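Local coordinates for protein basic helix-loop-helix, putative, expressed (Oryza sativa subsp. japonica, PDB 5LW0) that binds ADP-ribose through its macrodomain and is probably linked to ADP-ribosylation signalling during DNA interstrand crosslink repair, at residues Ala64-Lys69 against Leu222-Val227; Asn72-Leu77 against Gly118-Asn123; Lys157-Thr162 against Ala170-Ser175; Ser177-Arg182 against Thr186-Val191. All coordinates share one frame; numbering follows the deposited sequence. Where two conformers were deposited one is given.

Interaction 1: residues Ala64-Lys69 against Leu222-Val227; sequences ADILQK and LFENFV
Helices 52-69 and 208-230, which cover one face of the central sheet, meet where Ile66 leans against Phe223. Their CA atoms, 7.0 Å apart, mark the closest backbone approach of the two segments. Both branches of Ile66 are engaged. CG2 approaches the ring obliquely, 3.8 Å from Phe223 CD2, whereas CG1 meets the stem of the same side chain, 3.8 Å from Phe223 CB. With its CG1 anti to the backbone N (chi1 -163°), Ile66 extends its longer branch toward helix 208-230, and the terminal CD1 arrives 3.9 Å from Phe223 CB.

In the macrodomain's layered alpha/beta fold, this contact sits directly on the strands beneath: Ile66 and Phe223 both rest on Leu75 of strand 74-79, and the Phe223 ring also makes an edge-to-face contact with Phe40 of strand 37-40. Phe223 is thereby pinned between a neighbouring helix and the sheet.

Toward the surface, Glu224 folds back at chi2 (-79°), bringing OE2 to 4.0 Å from Ile66 CD1. That carboxylate was deposited in two conformers, which makes this last approach less certain; OE2 also has a weak hydrogen bond to Tyr70 OH.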
loop_
_atom_site.group_PDB
_atom_site.type_symbol
_atom_site.label_atom_id
_atom_site.label_comp_id
_atom_site.label_asym_id
_atom_site.label_seq_id
_atom_site.Cartn_x
_atom_site.Cartn_y
_atom_site.Cartn_z
ATOM N N ALA A 64 -9.005 6.597 8.919
ATOM C CA ALA A 64 -10.238 7.056 9.583
ATOM C C ALA A 64 -11.152 7.738 8.563
ATOM O O ALA A 64 -12.370 7.449 8.520
ATOM C CB ALA A 64 -9.907 8.004 10.697
ATOM N N ASP A 65 -10.570 8.599 7.719
ATOM C CA ASP A 65 -11.347 9.330 6.708
ATOM C C ASP A 65 -12.046 8.381 5.721
ATOM O O ASP A 65 -13.228 8.550 5.457
ATOM C CB ASP A 65 -10.486 10.334 5.973
ATOM C CG ASP A 65 -10.113 11.591 6.849
ATOM O OD1 ASP A 65 -10.690 11.758 7.938
ATOM O OD2 ASP A 65 -9.204 12.367 6.431
ATOM N N ILE A 66 -11.347 7.358 5.163
ATOM C CA ILE A 66 -11.969 6.483 4.228
ATOM C C ILE A 66 -13.059 5.571 4.907
ATOM O O ILE A 66 -14.088 5.270 4.282
ATOM C CB ILE A 66 -10.930 5.664 3.375
ATOM C CG1 ILE A 66 -11.607 5.072 2.142
ATOM C CG2 ILE A 66 -10.332 4.536 4.155
ATOM C CD1 ILE A 66 -11.770 6.082 1.045
ATOM N N LEU A 67 -12.797 5.113 6.125
ATOM C CA LEU A 67 -13.720 4.200 6.789
ATOM C C LEU A 67 -14.973 4.934 7.178
ATOM O O LEU A 67 -16.051 4.288 7.274
ATOM C CB LEU A 67 -13.096 3.606 8.032
ATOM C CG LEU A 67 -11.966 2.612 7.799
ATOM C CD1 LEU A 67 -11.406 2.113 9.158
ATOM C CD2 LEU A 67 -12.387 1.489 6.912
ATOM N N GLN A 68 -14.871 6.254 7.385
ATOM C CA GLN A 68 -16.074 7.081 7.659
ATOM C C GLN A 68 -17.003 7.111 6.440
ATOM O O GLN A 68 -18.192 7.283 6.600
ATOM C CB GLN A 68 -15.653 8.464 8.104
ATOM C CG GLN A 68 -16.687 9.567 7.987
ATOM C CD GLN A 68 -16.037 10.969 7.999
ATOM O OE1 GLN A 68 -15.784 11.577 6.932
ATOM N NE2 GLN A 68 -15.722 11.464 9.197
ATOM N N LYS A 69 -16.475 6.846 5.240
ATOM C CA LYS A 69 -17.244 6.962 3.992
ATOM C C LYS A 69 -17.701 5.641 3.398
ATOM O O LYS A 69 -18.779 5.540 2.743
ATOM C CB LYS A 69 -16.439 7.701 2.955
ATOM C CG LYS A 69 -16.286 9.156 3.288
ATOM C CD LYS A 69 -14.989 9.691 2.732
ATOM C CE LYS A 69 -14.791 11.123 3.219
ATOM N NZ LYS A 69 -14.407 11.172 4.683
ATOM N N LEU A 222 -4.864 5.732 -3.150
ATOM C CA LEU A 222 -4.834 4.299 -2.934
ATOM C C LEU A 222 -6.208 3.775 -2.504
ATOM O O LEU A 222 -6.743 2.847 -3.119
ATOM C CB LEU A 222 -3.812 3.935 -1.913
ATOM C CG LEU A 222 -3.804 2.515 -1.392
ATOM C CD1 LEU A 222 -3.629 1.497 -2.524
ATOM C CD2 LEU A 222 -2.777 2.366 -0.304
ATOM N N PHE A 223 -6.756 4.365 -1.465
ATOM C CA PHE A 223 -7.988 3.875 -0.899
ATOM C C PHE A 223 -9.135 4.087 -1.821
ATOM O O PHE A 223 -10.005 3.218 -1.949
ATOM C CB PHE A 223 -8.255 4.482 0.455
ATOM C CG PHE A 223 -7.212 4.143 1.535
ATOM C CD1 PHE A 223 -6.449 2.999 1.520
ATOM C CD2 PHE A 223 -6.980 5.053 2.555
ATOM C CE1 PHE A 223 -5.560 2.730 2.503
ATOM C CE2 PHE A 223 -6.067 4.784 3.530
ATOM C CZ PHE A 223 -5.330 3.664 3.487
ATOM N N GLU A 224 -9.130 5.190 -2.551
ATOM C CA GLU A 224 -10.191 5.452 -3.560
ATOM C C GLU A 224 -10.111 4.477 -4.742
ATOM O O GLU A 224 -11.154 3.975 -5.232
ATOM C CB GLU A 224 -10.160 6.895 -4.051
ATOM C CG GLU A 224 -10.677 7.895 -3.061
ATOM C CD GLU A 224 -12.205 7.948 -3.008
ATOM O OE1 GLU A 224 -12.870 7.555 -3.989
ATOM O OE2 GLU A 224 -12.689 8.451 -2.009
ATOM N N ASN A 225 -8.910 4.177 -5.206
ATOM C CA ASN A 225 -8.745 3.124 -6.225
ATOM C C ASN A 225 -9.216 1.787 -5.737
ATOM O O ASN A 225 -9.795 1.038 -6.479
ATOM C CB ASN A 225 -7.289 3.082 -6.689
ATOM C CG ASN A 225 -7.066 3.920 -7.916
ATOM O OD1 ASN A 225 -7.778 3.756 -8.927
ATOM N ND2 ASN A 225 -5.949 4.648 -7.942
ATOM N N PHE A 226 -8.952 1.473 -4.482
ATOM C CA PHE A 226 -9.371 0.199 -3.932
ATOM C C PHE A 226 -10.907 0.127 -3.873
ATOM O O PHE A 226 -11.485 -0.804 -4.300
ATOM C CB PHE A 226 -8.737 0.020 -2.555
ATOM C CG PHE A 226 -9.311 -1.112 -1.752
ATOM C CD1 PHE A 226 -9.330 -2.399 -2.208
ATOM C CD2 PHE A 226 -9.884 -0.823 -0.539
ATOM C CE1 PHE A 226 -9.891 -3.428 -1.384
ATOM C CE2 PHE A 226 -10.357 -1.825 0.283
ATOM C CZ PHE A 226 -10.450 -3.088 -0.187
ATOM N N VAL A 227 -11.514 1.160 -3.376
ATOM C CA VAL A 227 -12.993 1.196 -3.331
ATOM C C VAL A 227 -13.588 1.089 -4.702
ATOM O O VAL A 227 -14.580 0.386 -4.882
ATOM C CB VAL A 227 -13.506 2.395 -2.596
ATOM C CG1 VAL A 227 -14.979 2.494 -2.712
ATOM C CG2 VAL A 227 -13.108 2.288 -1.145
#

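Interaction 2: residues Asn72-Leu77 against Gly118-Asn123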
loop_
_atom_site.group_PDB
_atom_site.type_symbol
_atom_site.label_atom_id
_atom_site.label_comp_id
_atom_site.label_asym_id
_atom_site.label_seq_id
_atom_site.Cartn_x
_atom_site.Cartn_y
_atom_site.Cartn_z
ATOM N N ASN A 72 -18.036 -1.713 4.396
ATOM C CA ASN A 72 -17.829 -3.048 3.890
ATOM C C ASN A 72 -16.469 -3.196 3.247
ATOM O O ASN A 72 -16.310 -3.956 2.334
ATOM C CB ASN A 72 -18.933 -3.419 2.881
ATOM C CG ASN A 72 -20.357 -3.291 3.471
ATOM O OD1 ASN A 72 -21.274 -2.750 2.824
ATOM N ND2 ASN A 72 -20.526 -3.734 4.711
ATOM N N ILE A 73 -15.520 -2.374 3.668
ATOM C CA ILE A 73 -14.100 -2.578 3.237
ATOM C C ILE A 73 -13.286 -2.826 4.457
ATOM O O ILE A 73 -13.636 -2.418 5.551
ATOM C CB ILE A 73 -13.507 -1.394 2.451
ATOM C CG1 ILE A 73 -13.590 -0.071 3.258
ATOM C CG2 ILE A 73 -14.164 -1.280 1.097
ATOM C CD1 ILE A 73 -12.712 1.054 2.699
ATOM N N ARG A 74 -12.162 -3.503 4.256
ATOM C CA ARG A 74 -11.240 -3.757 5.329
ATOM C C ARG A 74 -9.843 -3.391 4.858
ATOM O O ARG A 74 -9.471 -3.675 3.725
ATOM C CB ARG A 74 -11.305 -5.247 5.735
ATOM C CG ARG A 74 -10.470 -5.600 6.923
ATOM C CD ARG A 74 -10.764 -7.068 7.374
ATOM N NE ARG A 74 -10.358 -8.045 6.360
ATOM C CZ ARG A 74 -10.244 -9.343 6.584
ATOM N NH1 ARG A 74 -10.446 -9.802 7.841
ATOM N NH2 ARG A 74 -9.812 -10.159 5.597
ATOM N N LEU A 75 -9.086 -2.738 5.741
ATOM C CA LEU A 75 -7.757 -2.221 5.414
ATOM C C LEU A 75 -6.741 -2.818 6.363
ATOM O O LEU A 75 -6.934 -2.796 7.552
ATOM C CB LEU A 75 -7.747 -0.696 5.565
ATOM C CG LEU A 75 -8.812 0.039 4.725
ATOM C CD1 LEU A 75 -8.836 1.537 5.083
ATOM C CD2 LEU A 75 -8.535 -0.122 3.277
ATOM N N VAL A 76 -5.647 -3.314 5.828
ATOM C CA VAL A 76 -4.643 -4.014 6.654
ATOM C C VAL A 76 -3.232 -3.429 6.312
ATOM O O VAL A 76 -2.789 -3.520 5.195
ATOM C CB VAL A 76 -4.621 -5.537 6.419
ATOM C CG1 VAL A 76 -3.601 -6.182 7.332
ATOM C CG2 VAL A 76 -5.972 -6.137 6.625
ATOM N N LEU A 77 -2.604 -2.779 7.302
ATOM C CA LEU A 77 -1.254 -2.283 7.177
ATOM C C LEU A 77 -0.280 -3.425 7.482
ATOM O O LEU A 77 -0.332 -3.998 8.588
ATOM C CB LEU A 77 -1.018 -1.076 8.088
ATOM C CG LEU A 77 0.451 -0.565 8.164
ATOM C CD1 LEU A 77 0.928 0.022 6.827
ATOM C CD2 LEU A 77 0.556 0.430 9.265
ATOM N N GLY A 118 0.994 -16.003 6.017
ATOM C CA GLY A 118 0.206 -15.286 6.969
ATOM C C GLY A 118 -1.110 -15.918 7.378
ATOM O O GLY A 118 -1.648 -15.589 8.406
ATOM N N GLY A 119 -1.699 -16.752 6.511
ATOM C CA GLY A 119 -2.984 -17.287 6.786
ATOM C C GLY A 119 -4.122 -16.296 6.612
ATOM O O GLY A 119 -5.191 -16.469 7.161
ATOM N N LEU A 120 -3.853 -15.207 5.905
ATOM C CA LEU A 120 -4.847 -14.131 5.751
ATOM C C LEU A 120 -5.017 -13.846 4.291
ATOM O O LEU A 120 -4.136 -13.247 3.708
ATOM C CB LEU A 120 -4.372 -12.885 6.479
ATOM C CG LEU A 120 -5.311 -11.640 6.514
ATOM C CD1 LEU A 120 -6.434 -11.821 7.472
ATOM C CD2 LEU A 120 -4.536 -10.374 6.889
ATOM N N ARG A 121 -6.146 -14.161 3.712
ATOM C CA ARG A 121 -6.262 -13.828 2.259
ATOM C C ARG A 121 -6.732 -12.427 2.046
ATOM O O ARG A 121 -7.730 -11.944 2.666
ATOM C CB ARG A 121 -7.049 -14.828 1.346
ATOM C CG ARG A 121 -6.943 -14.520 -0.229
ATOM C CD ARG A 121 -7.946 -15.394 -1.080
ATOM N NE ARG A 121 -8.139 -14.819 -2.446
ATOM C CZ ARG A 121 -8.607 -15.470 -3.525
ATOM N NH1 ARG A 121 -8.929 -16.767 -3.432
ATOM N NH2 ARG A 121 -8.689 -14.821 -4.758
ATOM N N CYS A 122 -5.949 -11.773 1.242
ATOM C CA CYS A 122 -6.200 -10.353 0.814
ATOM C C CYS A 122 -6.055 -10.321 -0.679
ATOM O O CYS A 122 -4.965 -10.489 -1.208
ATOM C CB CYS A 122 -5.245 -9.249 1.448
ATOM S SG CYS A 122 -5.055 -9.337 3.256
ATOM N N ASN A 123 -7.137 -9.951 -1.370
ATOM C CA ASN A 123 -7.135 -10.008 -2.867
ATOM C C ASN A 123 -6.465 -8.795 -3.507
ATOM O O ASN A 123 -6.051 -8.839 -4.657
ATOM C CB ASN A 123 -8.542 -10.122 -3.435
ATOM C CG ASN A 123 -9.177 -11.476 -3.212
ATOM O OD1 ASN A 123 -8.755 -12.252 -2.391
ATOM N ND2 ASN A 123 -10.276 -11.701 -3.908
#
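Asn123 OD1 is gripped twice, by Arg121 NE at 2.6 Å and by the hydroxyl OG of Ser34. The first bond is short but bent, with an N-H...O angle of 136°, and NE is tilted 33° from the plane of the carboxamide. Arg121 NH2 has a further hydrogen bond to Gly184 O, so two bonds hold the guanidinium.

Across the contact it is the backbone of Arg121 that approaches: its O lies near the plane of the Arg74 guanidinium, at the edge, 4.0 Å from Arg74 NH2, too long for a hydrogen bond. In the six-stranded macrodomain sheet, strand 37-40 separates 74-79 from 124-128, so the 118-123 loop reaches over that intervening strand. Thr37 stands between, touched by the side chains of Val76 and Cys122, and its OG1 is hydrogen-bonded to Arg74 NE.

Leu120 supplies the apolar part. One methyl, CD2, touches Val76 CG1 at 4.3 Å, while the other, CD1, comes obliquely to Arg74 NH2 at 4.2 Å. A bend at chi3 (65°) steers the Arg74 guanidinium to this position, although two conformers were deposited for that residue.

Interaction 3: residues Lys157-Thr162 against Ala170-Ser175; sequences KECADT and AVPLPS
The apolar contacts all converge on one atom, Cys159 SG. It meets the methyl CG2 of Val171 at 4.2 Å and, on the next residue, the ring carbon CD of Pro172, also at 4.2 Å. The sulfur is anti to its own carbonyl carbon (chi1 -64°), a rotamer that carries it toward strand 167-172. Val171 answers with a single branch: its CG1 stands anti to the backbone N and CG2 is the methyl nearest the sulfur. Cys159 and Val171 are also the nearest CA pair, 6.6 Å apart, and the two segments bury 104 Å² in all, both sides summed.

The polar approach uses the same sulfur. Cys159 SG lies 3.8 Å from Ala170 O; this is a loose van der Waals approach rather than a hydrogen bond. The CB of Ala170 itself points away from the helix, leaving the backbone to make the contact.

In the fold, this is a helix resting on an edge strand: helix 150-159 leads through a loop into strand 167-172, outermost in the macrodomain sheet and antiparallel to 187-192. The packing runs back along the helix, because Val171 also touches Ala155 and Thr156, and Pro174 lies against Asp151 and Arg154.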
loop_
_atom_site.group_PDB
_atom_site.type_symbol
_atom_site.label_atom_id
_atom_site.label_comp_id
_atom_site.label_asym_id
_atom_site.label_seq_id
_atom_site.Cartn_x
_atom_site.Cartn_y
_atom_site.Cartn_z
ATOM N N LYS A 157 1.906 -1.773 -17.874
ATOM C CA LYS A 157 2.122 -0.971 -19.092
ATOM C C LYS A 157 0.820 -0.665 -19.861
ATOM O O LYS A 157 0.720 0.353 -20.508
ATOM C CB LYS A 157 3.098 -1.695 -20.044
ATOM C CG LYS A 157 4.527 -1.653 -19.591
ATOM C CD LYS A 157 5.434 -2.089 -20.742
ATOM C CE LYS A 157 6.415 -3.131 -20.304
ATOM N NZ LYS A 157 7.426 -2.553 -19.401
ATOM N N GLU A 158 -0.166 -1.539 -19.747
ATOM C CA GLU A 158 -1.505 -1.283 -20.280
ATOM C C GLU A 158 -2.333 -0.241 -19.531
ATOM O O GLU A 158 -3.270 0.329 -20.104
ATOM C CB GLU A 158 -2.260 -2.598 -20.396
ATOM C CG GLU A 158 -1.572 -3.564 -21.356
ATOM C CD GLU A 158 -2.010 -5.017 -21.205
ATOM O OE1 GLU A 158 -2.806 -5.338 -20.294
ATOM O OE2 GLU A 158 -1.523 -5.855 -22.005
ATOM N N CYS A 159 -1.974 0.062 -18.280
ATOM C CA CYS A 159 -2.745 1.010 -17.452
ATOM C C CYS A 159 -2.125 2.397 -17.421
ATOM O O CYS A 159 -2.837 3.385 -17.460
ATOM C CB CYS A 159 -2.888 0.456 -16.038
ATOM S SG CYS A 159 -3.849 -1.081 -16.034
ATOM N N ALA A 160 -0.808 2.482 -17.244
ATOM C CA ALA A 160 -0.166 3.772 -17.092
ATOM C C ALA A 160 1.319 3.657 -17.420
ATOM O O ALA A 160 1.912 2.574 -17.280
ATOM C CB ALA A 160 -0.346 4.300 -15.668
ATOM N N ASP A 161 1.898 4.800 -17.787
ATOM C CA ASP A 161 3.330 4.859 -18.092
ATOM C C ASP A 161 4.132 5.523 -16.996
ATOM O O ASP A 161 5.344 5.385 -16.954
ATOM C CB ASP A 161 3.581 5.628 -19.393
ATOM C CG ASP A 161 3.199 7.084 -19.293
ATOM O OD1 ASP A 161 2.022 7.344 -19.040
ATOM O OD2 ASP A 161 4.062 7.980 -19.510
ATOM N N THR A 162 3.486 6.307 -16.136
ATOM C CA THR A 162 4.209 6.945 -15.058
ATOM C C THR A 162 3.245 7.214 -13.940
ATOM O O THR A 162 2.016 7.163 -14.143
ATOM C CB THR A 162 4.828 8.332 -15.425
ATOM O OG1 THR A 162 3.776 9.252 -15.747
ATOM C CG2 THR A 162 5.757 8.262 -16.605
ATOM N N ALA A 170 -4.449 1.336 -10.360
ATOM C CA ALA A 170 -4.885 -0.011 -10.119
ATOM C C ALA A 170 -4.643 -0.826 -11.311
ATOM O O ALA A 170 -5.011 -0.442 -12.436
ATOM C CB ALA A 170 -6.367 -0.049 -9.774
ATOM N N VAL A 171 -4.038 -1.984 -11.087
ATOM C CA VAL A 171 -3.706 -2.897 -12.209
ATOM C C VAL A 171 -4.289 -4.249 -11.914
ATOM O O VAL A 171 -3.945 -4.866 -10.898
ATOM C CB VAL A 171 -2.185 -3.010 -12.359
ATOM C CG1 VAL A 171 -1.821 -3.979 -13.501
ATOM C CG2 VAL A 171 -1.559 -1.623 -12.605
ATOM N N PRO A 172 -5.101 -4.803 -12.843
ATOM C CA PRO A 172 -5.545 -6.174 -12.612
ATOM C C PRO A 172 -4.439 -7.157 -12.877
ATOM O O PRO A 172 -3.687 -6.990 -13.829
ATOM C CB PRO A 172 -6.682 -6.382 -13.629
ATOM C CG PRO A 172 -6.869 -5.106 -14.304
ATOM C CD PRO A 172 -5.707 -4.207 -14.023
ATOM N N LEU A 173 -4.279 -8.119 -11.976
ATOM C CA LEU A 173 -3.177 -9.079 -12.051
ATOM C C LEU A 173 -3.679 -10.348 -12.773
ATOM O O LEU A 173 -4.600 -10.977 -12.289
ATOM C CB LEU A 173 -2.710 -9.468 -10.637
ATOM C CG LEU A 173 -1.538 -10.430 -10.585
ATOM C CD1 LEU A 173 -0.282 -9.865 -11.207
ATOM C CD2 LEU A 173 -1.243 -10.904 -9.182
ATOM N N PRO A 174 -3.086 -10.677 -13.945
ATOM C CA PRO A 174 -3.536 -11.867 -14.666
ATOM C C PRO A 174 -3.530 -13.109 -13.824
ATOM O O PRO A 174 -2.648 -13.295 -12.981
ATOM C CB PRO A 174 -2.515 -11.973 -15.794
ATOM C CG PRO A 174 -2.102 -10.570 -16.033
ATOM C CD PRO A 174 -2.027 -9.987 -14.647
ATOM N N SER A 175 -4.519 -13.976 -14.041
ATOM C CA SER A 175 -4.663 -15.178 -13.256
ATOM C C SER A 175 -3.475 -16.135 -13.425
ATOM O O SER A 175 -3.205 -16.978 -12.576
ATOM C CB SER A 175 -5.952 -15.864 -13.640
ATOM O OG SER A 175 -6.346 -16.738 -12.632
#

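Interaction 4: residues Ser177-Arg182 against Thr186-Val191; sequences SPLHQR and THIIHV
His180 and Thr186 meet where the short connection from helix 178-183 enters strand 187-192 of the macrodomain sheet. The methyl CG2 of Thr186 approaches the imidazole obliquely, 3.9 Å from His180 NE2, with CE1 of the same ring equally near. Two conformers of His180 were deposited, so the exact overlap carries some doubt. The second contact is apolar and deeper: the helix contributes Leu179 CD2, which touches Ile188 CD1 at 4.2 Å, the two branches meeting at their ends. Both of these residues also rest on Ile125 of strand 124-128.

Behind this first shell, polar bonds set the side chains. His180 ND1 is hydrogen-bonded to Leu173 O, which fixes the turn of the ring and presents its CE1-NE2 side to Thr186. In Thr186, OG1 lies between the backbone N and carbonyl carbon (chi1 62°), a rotamer that directs the hydroxyl to His187 ND1 at 2.9 Å while CG2 is placed beside the imidazole of His180.

Farther out, Ser177 holds the start of the helix as its N-cap. Its OG, also hydrogen-bonded to Ala148 O, accepts from Leu179 N at 3.3 Å with an N-H...O angle of 135°.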
loop_
_atom_site.group_PDB
_atom_site.type_symbol
_atom_site.label_atom_id
_atom_site.label_comp_id
_atom_site.label_asym_id
_atom_site.label_seq_id
_atom_site.Cartn_x
_atom_site.Cartn_y
_atom_site.Cartn_z
ATOM N N SER A 177 -0.484 -15.295 -13.070
ATOM C CA SER A 177 0.603 -14.897 -12.206
ATOM C C SER A 177 0.716 -15.846 -11.028
ATOM O O SER A 177 -0.278 -16.120 -10.376
ATOM C CB SER A 177 0.376 -13.476 -11.676
ATOM O OG SER A 177 1.386 -13.163 -10.743
ATOM N N PRO A 178 1.956 -16.291 -10.692
ATOM C CA PRO A 178 2.143 -17.102 -9.496
ATOM C C PRO A 178 1.577 -16.438 -8.222
ATOM O O PRO A 178 1.056 -17.124 -7.341
ATOM C CB PRO A 178 3.673 -17.240 -9.404
ATOM C CG PRO A 178 4.120 -17.188 -10.833
ATOM C CD PRO A 178 3.191 -16.210 -11.505
ATOM N N LEU A 179 1.663 -15.103 -8.145
ATOM C CA LEU A 179 1.101 -14.383 -7.003
ATOM C C LEU A 179 -0.433 -14.538 -6.911
ATOM O O LEU A 179 -0.969 -14.634 -5.816
ATOM C CB LEU A 179 1.494 -12.901 -7.062
ATOM C CG LEU A 179 1.029 -12.039 -5.873
ATOM C CD1 LEU A 179 1.579 -12.539 -4.541
ATOM C CD2 LEU A 179 1.547 -10.638 -6.122
ATOM N N HIS A 180 -1.119 -14.579 -8.065
ATOM C CA HIS A 180 -2.546 -14.805 -8.102
ATOM C C HIS A 180 -2.819 -16.298 -7.655
ATOM O O HIS A 180 -3.655 -16.576 -6.816
ATOM C CB HIS A 180 -3.055 -14.496 -9.558
ATOM C CG HIS A 180 -4.542 -14.283 -9.689
ATOM N ND1 HIS A 180 -5.091 -13.254 -10.444
ATOM C CD2 HIS A 180 -5.590 -14.992 -9.212
ATOM C CE1 HIS A 180 -6.410 -13.355 -10.427
ATOM N NE2 HIS A 180 -6.735 -14.398 -9.685
ATOM N N GLN A 181 -2.098 -17.223 -8.273
ATOM C CA GLN A 181 -2.289 -18.647 -8.001
ATOM C C GLN A 181 -2.037 -19.014 -6.550
ATOM O O GLN A 181 -2.803 -19.761 -5.972
ATOM C CB GLN A 181 -1.406 -19.475 -8.923
ATOM C CG GLN A 181 -1.843 -19.394 -10.378
ATOM C CD GLN A 181 -0.780 -19.870 -11.356
ATOM O OE1 GLN A 181 -1.016 -19.920 -12.573
ATOM N NE2 GLN A 181 0.406 -20.177 -10.848
ATOM N N ARG A 182 -0.990 -18.470 -5.958
ATOM C CA ARG A 182 -0.565 -18.869 -4.600
ATOM C C ARG A 182 -1.230 -18.072 -3.524
ATOM O O ARG A 182 -1.456 -18.571 -2.423
ATOM C CB ARG A 182 0.941 -18.727 -4.422
ATOM C CG ARG A 182 1.768 -19.643 -5.275
ATOM C CD ARG A 182 3.255 -19.507 -4.936
ATOM N NE ARG A 182 4.086 -19.578 -6.136
ATOM C CZ ARG A 182 4.267 -20.676 -6.875
ATOM N NH1 ARG A 182 3.675 -21.827 -6.546
ATOM N NH2 ARG A 182 5.047 -20.624 -7.952
ATOM N N THR A 186 -5.745 -10.442 -6.913
ATOM C CA THR A 186 -6.428 -10.140 -8.173
ATOM C C THR A 186 -6.058 -8.735 -8.733
ATOM O O THR A 186 -6.255 -8.472 -9.912
ATOM C CB THR A 186 -7.949 -10.196 -8.009
ATOM O OG1 THR A 186 -8.370 -9.211 -7.053
ATOM C CG2 THR A 186 -8.434 -11.563 -7.611
ATOM N N HIS A 187 -5.510 -7.855 -7.873
ATOM C CA HIS A 187 -5.157 -6.502 -8.275
ATOM C C HIS A 187 -4.018 -6.008 -7.450
ATOM O O HIS A 187 -3.918 -6.331 -6.265
ATOM C CB HIS A 187 -6.354 -5.517 -8.035
ATOM C CG HIS A 187 -7.556 -5.788 -8.872
ATOM N ND1 HIS A 187 -8.480 -6.759 -8.554
ATOM C CD2 HIS A 187 -8.030 -5.168 -9.971
ATOM C CE1 HIS A 187 -9.422 -6.778 -9.462
ATOM N NE2 HIS A 187 -9.211 -5.783 -10.296
ATOM N N ILE A 188 -3.166 -5.231 -8.091
ATOM C CA ILE A 188 -2.108 -4.511 -7.416
ATOM C C ILE A 188 -2.322 -3.032 -7.672
ATOM O O ILE A 188 -2.561 -2.638 -8.791
ATOM C CB ILE A 188 -0.732 -4.966 -7.960
ATOM C CG1 ILE A 188 -0.502 -6.457 -7.499
ATOM C CG2 ILE A 188 0.366 -4.026 -7.504
ATOM C CD1 ILE A 188 0.641 -7.099 -8.135
ATOM N N ILE A 189 -2.236 -2.234 -6.642
ATOM C CA ILE A 189 -2.329 -0.810 -6.800
ATOM C C ILE A 189 -0.970 -0.213 -6.541
ATOM O O ILE A 189 -0.520 -0.186 -5.400
ATOM C CB ILE A 189 -3.412 -0.178 -5.841
ATOM C CG1 ILE A 189 -4.752 -0.873 -6.011
ATOM C CG2 ILE A 189 -3.473 1.310 -6.100
ATOM C CD1 ILE A 189 -5.821 -0.439 -5.006
ATOM N N HIS A 190 -0.323 0.311 -7.607
ATOM C CA HIS A 190 0.932 0.993 -7.476
ATOM C C HIS A 190 0.658 2.389 -6.912
ATOM O O HIS A 190 -0.135 3.118 -7.478
ATOM C CB HIS A 190 1.588 1.158 -8.823
ATOM C CG HIS A 190 1.887 -0.130 -9.528
ATOM N ND1 HIS A 190 2.798 -1.045 -9.053
ATOM C CD2 HIS A 190 1.473 -0.599 -10.716
ATOM C CE1 HIS A 190 2.924 -2.037 -9.927
ATOM N NE2 HIS A 190 2.107 -1.805 -10.933
ATOM N N VAL A 191 1.417 2.797 -5.898
ATOM C CA VAL A 191 1.269 4.097 -5.244
ATOM C C VAL A 191 2.626 4.785 -5.219
ATOM O O VAL A 191 3.640 4.114 -4.898
ATOM C CB VAL A 191 0.857 3.913 -3.785
ATOM C CG1 VAL A 191 0.577 5.266 -3.208
ATOM C CG2 VAL A 191 -0.338 3.003 -3.668
#

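The sheet ties the four contacts together. Interaction 1 rests on the strand of interaction 2 through Ile66 CG2 and Leu75 CD1, 3.5 Å apart, and reaches that of interaction 4 through Leu222 CD1 and Ile189 CG2, 3.6 Å apart. Interactions 3 and 4 share an antiparallel strand pair, with Val171 N 2.8 Å from Ile188 O and Leu173 N 2.9 Å from Thr186 O. A probable hydrogen bond, Thr186 N to Asn123 O at 2.8 Å, joins interactions 2 and 4. Bound ADP-ribose lies about 10 Å from the side chains of Val76 and of Leu179, and about 13 Å from that of Phe223, beyond direct contact with any of the three.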